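Local coordinates for protein 7beta-hydroxysteroid dehydrogenase (Collinsella aerofaciens, PDB 5FYD) that catalyses the NADPH-dependent reduction of 7-oxo-lithocholate to ursodeoxycholate as a homodimeric short-chain dehydrogenase/reductase, at residues K22-K27 with I139-M144; I210-E215 with Q235-S240; L186-T189 with S193-S196. One frame throughout, in Å; residues are numbered along the deposited sequence.

Contact 1 (K22-K27 with I139-M144)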
loop_
_atom_site.group_PDB
_atom_site.type_symbol
_atom_site.label_atom_id
_atom_site.label_comp_id
_atom_site.label_asym_id
_atom_site.label_seq_id
_atom_site.Cartn_x
_atom_site.Cartn_y
_atom_site.Cartn_z
ATOM N N LYS A 22 8.592 13.995 -3.590
ATOM C CA LYS A 22 10.014 13.956 -3.764
ATOM C C LYS A 22 10.421 14.402 -5.164
ATOM O O LYS A 22 11.388 15.130 -5.344
ATOM C CB LYS A 22 10.513 12.558 -3.465
ATOM C CG LYS A 22 12.004 12.424 -3.636
ATOM C CD LYS A 22 12.518 11.107 -3.107
ATOM C CE LYS A 22 13.924 10.916 -3.625
ATOM N NZ LYS A 22 14.529 9.664 -3.125
ATOM N N ALA A 23 9.677 13.963 -6.162
ATOM C CA ALA A 23 10.009 14.335 -7.526
ATOM C C ALA A 23 9.795 15.833 -7.777
ATOM O O ALA A 23 10.538 16.441 -8.541
ATOM C CB ALA A 23 9.224 13.492 -8.511
ATOM N N PHE A 24 8.789 16.433 -7.120
ATOM C CA PHE A 24 8.645 17.900 -7.182
ATOM C C PHE A 24 9.869 18.613 -6.587
ATOM O O PHE A 24 10.363 19.598 -7.146
ATOM C CB PHE A 24 7.355 18.390 -6.494
ATOM C CG PHE A 24 6.156 18.453 -7.410
ATOM C CD1 PHE A 24 6.082 19.432 -8.396
ATOM C CD2 PHE A 24 5.126 17.520 -7.315
ATOM C CE1 PHE A 24 5.011 19.479 -9.257
ATOM C CE2 PHE A 24 4.040 17.568 -8.164
ATOM C CZ PHE A 24 3.986 18.554 -9.130
ATOM N N CYS A 25 10.353 18.125 -5.447
ATOM C CA CYS A 25 11.523 18.737 -4.791
ATOM C C CYS A 25 12.723 18.694 -5.727
ATOM O O CYS A 25 13.413 19.701 -5.926
ATOM C CB CYS A 25 11.884 18.013 -3.495
ATOM S SG CYS A 25 10.670 18.195 -2.155
ATOM N N GLU A 26 12.946 17.528 -6.321
ATOM C CA GLU A 26 14.100 17.350 -7.212
ATOM C C GLU A 26 13.975 18.225 -8.446
ATOM O O GLU A 26 14.949 18.841 -8.867
ATOM C CB GLU A 26 14.286 15.878 -7.595
ATOM C CG GLU A 26 14.580 14.986 -6.409
ATOM C CD GLU A 26 14.417 13.496 -6.707
ATOM O OE1 GLU A 26 13.685 13.117 -7.641
ATOM O OE2 GLU A 26 15.009 12.698 -5.976
ATOM N N LYS A 27 12.771 18.304 -9.022
ATOM C CA LYS A 27 12.550 19.097 -10.240
ATOM C C LYS A 27 12.789 20.602 -9.999
ATOM O O LYS A 27 13.508 21.251 -10.774
ATOM C CB LYS A 27 11.154 18.853 -10.817
ATOM C CG LYS A 27 10.850 19.595 -12.106
ATOM C CD LYS A 27 11.693 19.139 -13.290
ATOM C CE LYS A 27 11.123 19.675 -14.598
ATOM N NZ LYS A 27 11.571 18.880 -15.774
ATOM N N ILE A 139 1.317 24.241 -8.895
ATOM C CA ILE A 139 0.843 22.991 -9.519
ATOM C C ILE A 139 0.281 22.145 -8.417
ATOM O O ILE A 139 1.018 21.697 -7.561
ATOM C CB ILE A 139 1.967 22.214 -10.242
ATOM C CG1 ILE A 139 2.556 23.059 -11.377
ATOM C CG2 ILE A 139 1.436 20.864 -10.765
ATOM C CD1 ILE A 139 3.797 22.442 -12.006
ATOM N N ASN A 140 -1.026 21.942 -8.417
ATOM C CA ASN A 140 -1.640 21.080 -7.433
ATOM C C ASN A 140 -1.932 19.723 -8.045
ATOM O O ASN A 140 -2.158 19.598 -9.243
ATOM C CB ASN A 140 -2.909 21.695 -6.866
ATOM C CG ASN A 140 -2.639 22.936 -6.077
ATOM O OD1 ASN A 140 -1.629 23.039 -5.375
ATOM N ND2 ASN A 140 -3.543 23.908 -6.178
ATOM N N VAL A 141 -1.919 18.702 -7.202
ATOM C CA VAL A 141 -2.064 17.322 -7.642
ATOM C C VAL A 141 -3.453 16.794 -7.311
ATOM O O VAL A 141 -3.886 16.819 -6.154
ATOM C CB VAL A 141 -0.974 16.465 -6.993
ATOM C CG1 VAL A 141 -1.108 15.002 -7.407
ATOM C CG2 VAL A 141 0.384 17.026 -7.364
ATOM N N SER A 142 -4.166 16.356 -8.339
ATOM C CA SER A 142 -5.410 15.616 -8.164
ATOM C C SER A 142 -5.258 14.146 -8.571
ATOM O O SER A 142 -4.143 13.648 -8.842
ATOM C CB SER A 142 -6.538 16.320 -8.920
ATOM O OG SER A 142 -7.802 15.797 -8.549
ATOM N N SER A 143 -6.393 13.451 -8.617
ATOM C CA SER A 143 -6.433 12.029 -8.894
ATOM C C SER A 143 -7.597 11.739 -9.794
ATOM O O SER A 143 -8.639 12.421 -9.718
ATOM C CB SER A 143 -6.628 11.284 -7.591
ATOM O OG SER A 143 -6.763 9.900 -7.838
ATOM N N MET A 144 -7.437 10.734 -10.650
ATOM C CA MET A 144 -8.519 10.248 -11.478
ATOM C C MET A 144 -9.777 9.853 -10.678
ATOM O O MET A 144 -10.869 9.953 -11.222
ATOM C CB MET A 144 -8.026 9.099 -12.379
ATOM C CG MET A 144 -7.270 9.658 -13.583
ATOM S SD MET A 144 -6.420 8.385 -14.498
ATOM C CE MET A 144 -7.819 7.535 -15.223
#
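Ile139 and Val141 meet the ring of Phe24, and in this pairing a single aromatic side chain joins a helix to the strand beneath it. The backbones stay well apart, with 9.6 Å between the CA atoms of Phe24 and Ile139, so the interval is bridged by side chains alone. At Ile139 the work is done by the short branch: CG2, set opposite the backbone N across the CA-CB bond while CG1 turns beside that N (chi1 -61°), comes within 3.8 Å of Phe24 CZ. The same methyl lies 4.1 Å from Phe24 CE1, so it touches the far end of the ring along one bond. Asn140 follows with its side chain turned away from the helix, where its amide hydrogen-bonds to Thr167 and to the backbone N of Tyr90. Val141 returns to the helix side. Its CG1 is trans to the backbone N (chi1 179°), which leaves CG2 to reach Phe24 CE2 at 3.8 Å, the valine and phenylalanine side chains running alongside one another with opposite headings. Both methyls approach the ring obliquely, and the contact is purely apolar: no hydrogen bond spans it. Phe87 of strand 85-90, together with Val218 and Phe222 of helix 214-224, adds further packing around Phe24. Beyond Val141 the strand leaves the helix and runs toward the catalytic centre: the carbonyl O of Val141 accepts a hydrogen bond from Lys160 NZ, and Ser143, the inferred transition-state stabiliser, closes the strand just before Met144. A helix laid by an aromatic side chain against alternate residues of a central parallel strand, with that strand ending in the serine inferred to stabilise the transition state, is the layered architecture of the Rossmann fold as used by short-chain dehydrogenases.

Contact 2 (I210-E215 with Q235-S240); sequences IALTPE and QRNKDS
Ile210 lies over one face of the Arg236 guanidinium, where the loop ahead of helix 214-224 meets the first turn of helix 235-247 in this Rossmann-fold enzyme. The branch that touches is CG2, 3.3 Å from Arg236 NE and 3.5 Å from CD, although Ile210 is poorly ordered. The arginine chain starts anti to the backbone N and then turns about CB-CG (chi2 -90°), which brings CD and NE against the isoleucine. A water 3.1 Å from Ile210 O and 2.8 Å from Asn237 OD1 could link the two, though it has more acceptors near it than protons to give. Leu212 supplies a looser touch, CD1 lying 4.0 Å from Asn237 ND2, whose own hydrogen bond goes to the Ala233 carbonyl. Arg236 NH1 further binds the Gly200 carbonyl of the second subunit, and Ser240, one turn on, binds NADP(+). With an alanine in place of Arg236, the Gly200 carbonyl and Asn237 OD1 would probably both lose this donor, and Ile210 the surface it packs on. Within the helix, Arg236 NH1 donates to Asn237 OD1 at 2.8 Å, with the oxygen only 3° out of the guanidinium plane and the donor nearly along the C=O axis.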
loop_
_atom_site.group_PDB
_atom_site.type_symbol
_atom_site.label_atom_id
_atom_site.label_comp_id
_atom_site.label_asym_id
_atom_site.label_seq_id
_atom_site.Cartn_x
_atom_site.Cartn_y
_atom_site.Cartn_z
ATOM N N ILE A 210 0.161 0.705 -17.419
ATOM C CA ILE A 210 -0.604 1.927 -17.141
ATOM C C ILE A 210 -0.159 2.719 -15.899
ATOM O O ILE A 210 -0.856 3.660 -15.504
ATOM C CB ILE A 210 -2.129 1.625 -17.081
ATOM C CG1 ILE A 210 -2.487 0.650 -15.946
ATOM C CG2 ILE A 210 -2.606 1.067 -18.419
ATOM C CD1 ILE A 210 -2.762 1.296 -14.606
ATOM N N ALA A 211 0.971 2.361 -15.282
ATOM C CA ALA A 211 1.547 3.179 -14.202
ATOM C C ALA A 211 2.624 4.111 -14.735
ATOM O O ALA A 211 3.456 3.718 -15.552
ATOM C CB ALA A 211 2.116 2.314 -13.092
ATOM N N LEU A 212 2.604 5.356 -14.261
ATOM C CA LEU A 212 3.620 6.332 -14.611
ATOM C C LEU A 212 4.570 6.465 -13.444
ATOM O O LEU A 212 4.192 6.217 -12.316
ATOM C CB LEU A 212 2.969 7.700 -14.883
ATOM C CG LEU A 212 1.869 7.718 -15.944
ATOM C CD1 LEU A 212 1.200 9.085 -15.947
ATOM C CD2 LEU A 212 2.421 7.385 -17.326
ATOM N N THR A 213 5.799 6.869 -13.713
ATOM C CA THR A 213 6.728 7.214 -12.639
ATOM C C THR A 213 6.428 8.613 -12.115
ATOM O O THR A 213 5.906 9.462 -12.855
ATOM C CB THR A 213 8.191 7.170 -13.067
ATOM O OG1 THR A 213 8.486 8.261 -13.952
ATOM C CG2 THR A 213 8.532 5.808 -13.716
ATOM N N PRO A 214 6.748 8.864 -10.844
ATOM C CA PRO A 214 6.555 10.221 -10.319
ATOM C C PRO A 214 7.257 11.282 -11.174
ATOM O O PRO A 214 6.699 12.361 -11.427
ATOM C CB PRO A 214 7.175 10.147 -8.924
ATOM C CG PRO A 214 7.094 8.700 -8.533
ATOM C CD PRO A 214 7.199 7.916 -9.807
ATOM N N GLU A 215 8.470 10.974 -11.632
ATOM C CA GLU A 215 9.228 11.912 -12.454
ATOM C C GLU A 215 8.543 12.279 -13.756
ATOM O O GLU A 215 8.591 13.439 -14.148
ATOM C CB GLU A 215 10.635 11.392 -12.741
ATOM C CG GLU A 215 11.545 11.601 -11.553
ATOM C CD GLU A 215 12.938 11.036 -11.738
ATOM O OE1 GLU A 215 13.377 10.827 -12.897
ATOM O OE2 GLU A 215 13.593 10.814 -10.699
ATOM N N GLN A 235 -0.643 9.671 -21.528
ATOM C CA GLN A 235 -1.543 9.550 -22.670
ATOM C C GLN A 235 -2.676 8.551 -22.449
ATOM O O GLN A 235 -3.849 8.839 -22.740
ATOM C CB GLN A 235 -0.747 9.193 -23.936
ATOM C CG GLN A 235 -1.572 9.303 -25.209
ATOM C CD GLN A 235 -2.124 10.702 -25.448
ATOM O OE1 GLN A 235 -1.402 11.691 -25.345
ATOM N NE2 GLN A 235 -3.402 10.792 -25.765
ATOM N N ARG A 236 -2.337 7.373 -21.949
ATOM C CA ARG A 236 -3.336 6.338 -21.734
ATOM C C ARG A 236 -4.440 6.821 -20.794
ATOM O O ARG A 236 -5.611 6.495 -20.981
ATOM C CB ARG A 236 -2.685 5.062 -21.167
ATOM C CG ARG A 236 -3.661 3.976 -20.713
ATOM C CD ARG A 236 -4.084 4.106 -19.239
ATOM N NE ARG A 236 -5.148 3.160 -18.871
ATOM C CZ ARG A 236 -5.944 3.246 -17.799
ATOM N NH1 ARG A 236 -5.858 4.264 -16.935
ATOM N NH2 ARG A 236 -6.862 2.300 -17.595
ATOM N N ASN A 237 -4.053 7.541 -19.737
ATOM C CA ASN A 237 -5.034 8.053 -18.785
ATOM C C ASN A 237 -5.938 9.079 -19.414
ATOM O O ASN A 237 -7.131 9.061 -19.158
ATOM C CB ASN A 237 -4.350 8.668 -17.567
ATOM C CG ASN A 237 -3.694 7.633 -16.686
ATOM O OD1 ASN A 237 -4.153 6.491 -16.609
ATOM N ND2 ASN A 237 -2.620 8.028 -15.998
ATOM N N LYS A 238 -5.381 9.969 -20.238
ATOM C CA LYS A 238 -6.196 10.955 -20.955
ATOM C C LYS A 238 -7.260 10.279 -21.816
ATOM O O LYS A 238 -8.440 10.658 -21.807
ATOM C CB LYS A 238 -5.359 11.847 -21.883
ATOM C CG LYS A 238 -4.396 12.803 -21.222
ATOM C CD LYS A 238 -3.480 13.459 -22.274
ATOM C CE LYS A 238 -2.415 14.364 -21.646
ATOM N NZ LYS A 238 -1.413 13.580 -20.890
ATOM N N ASP A 239 -6.815 9.299 -22.574
ATOM C CA ASP A 239 -7.698 8.591 -23.496
ATOM C C ASP A 239 -8.715 7.729 -22.757
ATOM O O ASP A 239 -9.851 7.597 -23.202
ATOM C CB ASP A 239 -6.890 7.734 -24.456
ATOM C CG ASP A 239 -5.978 8.545 -25.359
ATOM O OD1 ASP A 239 -6.244 9.735 -25.639
ATOM O OD2 ASP A 239 -4.974 7.965 -25.821
ATOM N N SER A 240 -8.319 7.151 -21.630
ATOM C CA SER A 240 -9.237 6.351 -20.817
ATOM C C SER A 240 -10.352 7.235 -20.260
ATOM O O SER A 240 -11.537 6.889 -20.350
ATOM C CB SER A 240 -8.483 5.669 -19.665
ATOM O OG SER A 240 -9.369 4.841 -18.913
HETATM O O HOH W 1 -3.361 5.063 -14.340
#

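Contact 3 (L186-T189 with S193-S196)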
loop_
_atom_site.group_PDB
_atom_site.type_symbol
_atom_site.label_atom_id
_atom_site.label_comp_id
_atom_site.label_asym_id
_atom_site.label_seq_id
_atom_site.Cartn_x
_atom_site.Cartn_y
_atom_site.Cartn_z
ATOM N N LEU A 186 -3.494 12.630 -11.552
ATOM C CA LEU A 186 -2.689 11.415 -11.658
ATOM C C LEU A 186 -3.572 10.194 -11.644
ATOM O O LEU A 186 -4.618 10.187 -11.017
ATOM C CB LEU A 186 -1.738 11.314 -10.487
ATOM C CG LEU A 186 -0.851 12.537 -10.241
ATOM C CD1 LEU A 186 0.159 12.230 -9.139
ATOM C CD2 LEU A 186 -0.186 12.995 -11.516
ATOM N N GLY A 187 -3.123 9.150 -12.319
ATOM C CA GLY A 187 -3.732 7.856 -12.203
ATOM C C GLY A 187 -2.814 7.028 -11.328
ATOM O O GLY A 187 -2.160 7.526 -10.416
ATOM N N THR A 188 -2.723 5.756 -11.643
ATOM C CA THR A 188 -1.858 4.862 -10.897
ATOM C C THR A 188 -0.394 5.218 -11.156
ATOM O O THR A 188 0.025 5.359 -12.303
ATOM C CB THR A 188 -2.204 3.421 -11.273
ATOM O OG1 THR A 188 -3.597 3.232 -10.994
ATOM C CG2 THR A 188 -1.363 2.434 -10.511
ATOM N N THR A 189 0.334 5.437 -10.070
ATOM C CA THR A 189 1.681 5.965 -10.100
ATOM C C THR A 189 2.601 4.990 -9.358
ATOM O O THR A 189 2.222 4.441 -8.332
ATOM C CB THR A 189 1.727 7.342 -9.409
ATOM O OG1 THR A 189 0.779 8.235 -10.034
ATOM C CG2 THR A 189 3.118 7.931 -9.480
ATOM N N SER A 193 4.606 2.379 -1.919
ATOM C CA SER A 193 3.201 2.067 -1.637
ATOM C C SER A 193 2.653 1.031 -2.637
ATOM O O SER A 193 2.145 -0.017 -2.226
ATOM C CB SER A 193 2.350 3.349 -1.676
ATOM O OG SER A 193 1.344 3.336 -0.684
ATOM N N LEU A 194 2.794 1.316 -3.938
ATOM C CA LEU A 194 2.293 0.424 -4.983
ATOM C C LEU A 194 3.097 -0.871 -5.069
ATOM O O LEU A 194 2.517 -1.944 -4.952
ATOM C CB LEU A 194 2.265 1.108 -6.358
ATOM C CG LEU A 194 1.701 0.262 -7.507
ATOM C CD1 LEU A 194 0.271 -0.173 -7.216
ATOM C CD2 LEU A 194 1.787 1.015 -8.828
ATOM N N LEU A 195 4.415 -0.760 -5.259
ATOM C CA LEU A 195 5.290 -1.926 -5.479
ATOM C C LEU A 195 5.212 -2.984 -4.375
ATOM O O LEU A 195 5.301 -4.178 -4.669
ATOM C CB LEU A 195 6.753 -1.504 -5.664
ATOM C CG LEU A 195 7.128 -0.902 -7.018
ATOM C CD1 LEU A 195 8.527 -0.303 -6.947
ATOM C CD2 LEU A 195 7.037 -1.928 -8.137
ATOM N N SER A 196 5.016 -2.543 -3.133
ATOM C CA SER A 196 4.861 -3.448 -1.988
ATOM C C SER A 196 3.494 -4.141 -1.914
ATOM O O SER A 196 3.292 -4.988 -1.051
ATOM C CB SER A 196 5.107 -2.699 -0.677
ATOM O OG SER A 196 4.080 -1.748 -0.442
#
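The flat groups here are peptide carbonyls rather than rings, and the one that meets the other segment belongs to Thr189: its O lies 3.5 Å from Leu194 CD2 and 3.9 Å from Leu194 CB. This is a contact of a methyl with a carbonyl oxygen, and no hydrogen bond crosses between the segments. The second carbonyl, that of Gly187, is used within its own loop. Thr189 OG1 donates to Gly187 O at 3.0 Å from above the carbonyl plane, 43° out of it, and this bond fixes the rotation of the Thr189 hydroxyl within the loop. Thr188 contributes the other half of the packing. With its hydroxyl turned beside the backbone N, its CG2 extends to 3.8 Å from the same Leu194 CD2, the two side chains meeting nearly perpendicular. One methyl of Leu194 is shared between a threonine methyl and a backbone oxygen: CG stands anti to the main-chain N (chi1 -178°), and the second torsion (chi2 59°) then sets CD2 against the loop. The polar end of Thr188 has a different task: OG1 hydrogen-bonds to Gly201 O and Gly200 N of the second subunit, whose Leu198 also packs on Leu194. Thr191 OG1 bonds to the Leu194 backbone N at the start of the short helix. The loop carries the chain from strand 179-186 into helix 192-195 and packs on that helix, with Val207 of helix 202-208 against both Thr188 and Leu194, while Thr189 rests on Val20 of helix 19-30, part of the NADP(+) site, and on Pro214 of helix 214-224.

In the fold
The centre of contact 1 lies about 4 Å from the chain's centre and its chemistry is wholly apolar, whereas contacts 2 and 3, about 15 and 14 Å out, bring in polar groups. All three reach the second subunit, contact 1 by packing of Ser143 and Met144; contacts 1 and 3 are buried, contact 2 partly so. Backbone bonds join Ser142 and Met144 to Leu186 of contact 3, and Leu212 N with Thr188 O links contact 3 to contact 2. Met144 packs on both Gly187 and Asn237. Contact 2 alone uses a water and a guanidinium; contact 3 sets a leucine methyl against a threonine methyl and a backbone oxygen, its threonine hydroxyls bonding within the loop or to the second subunit.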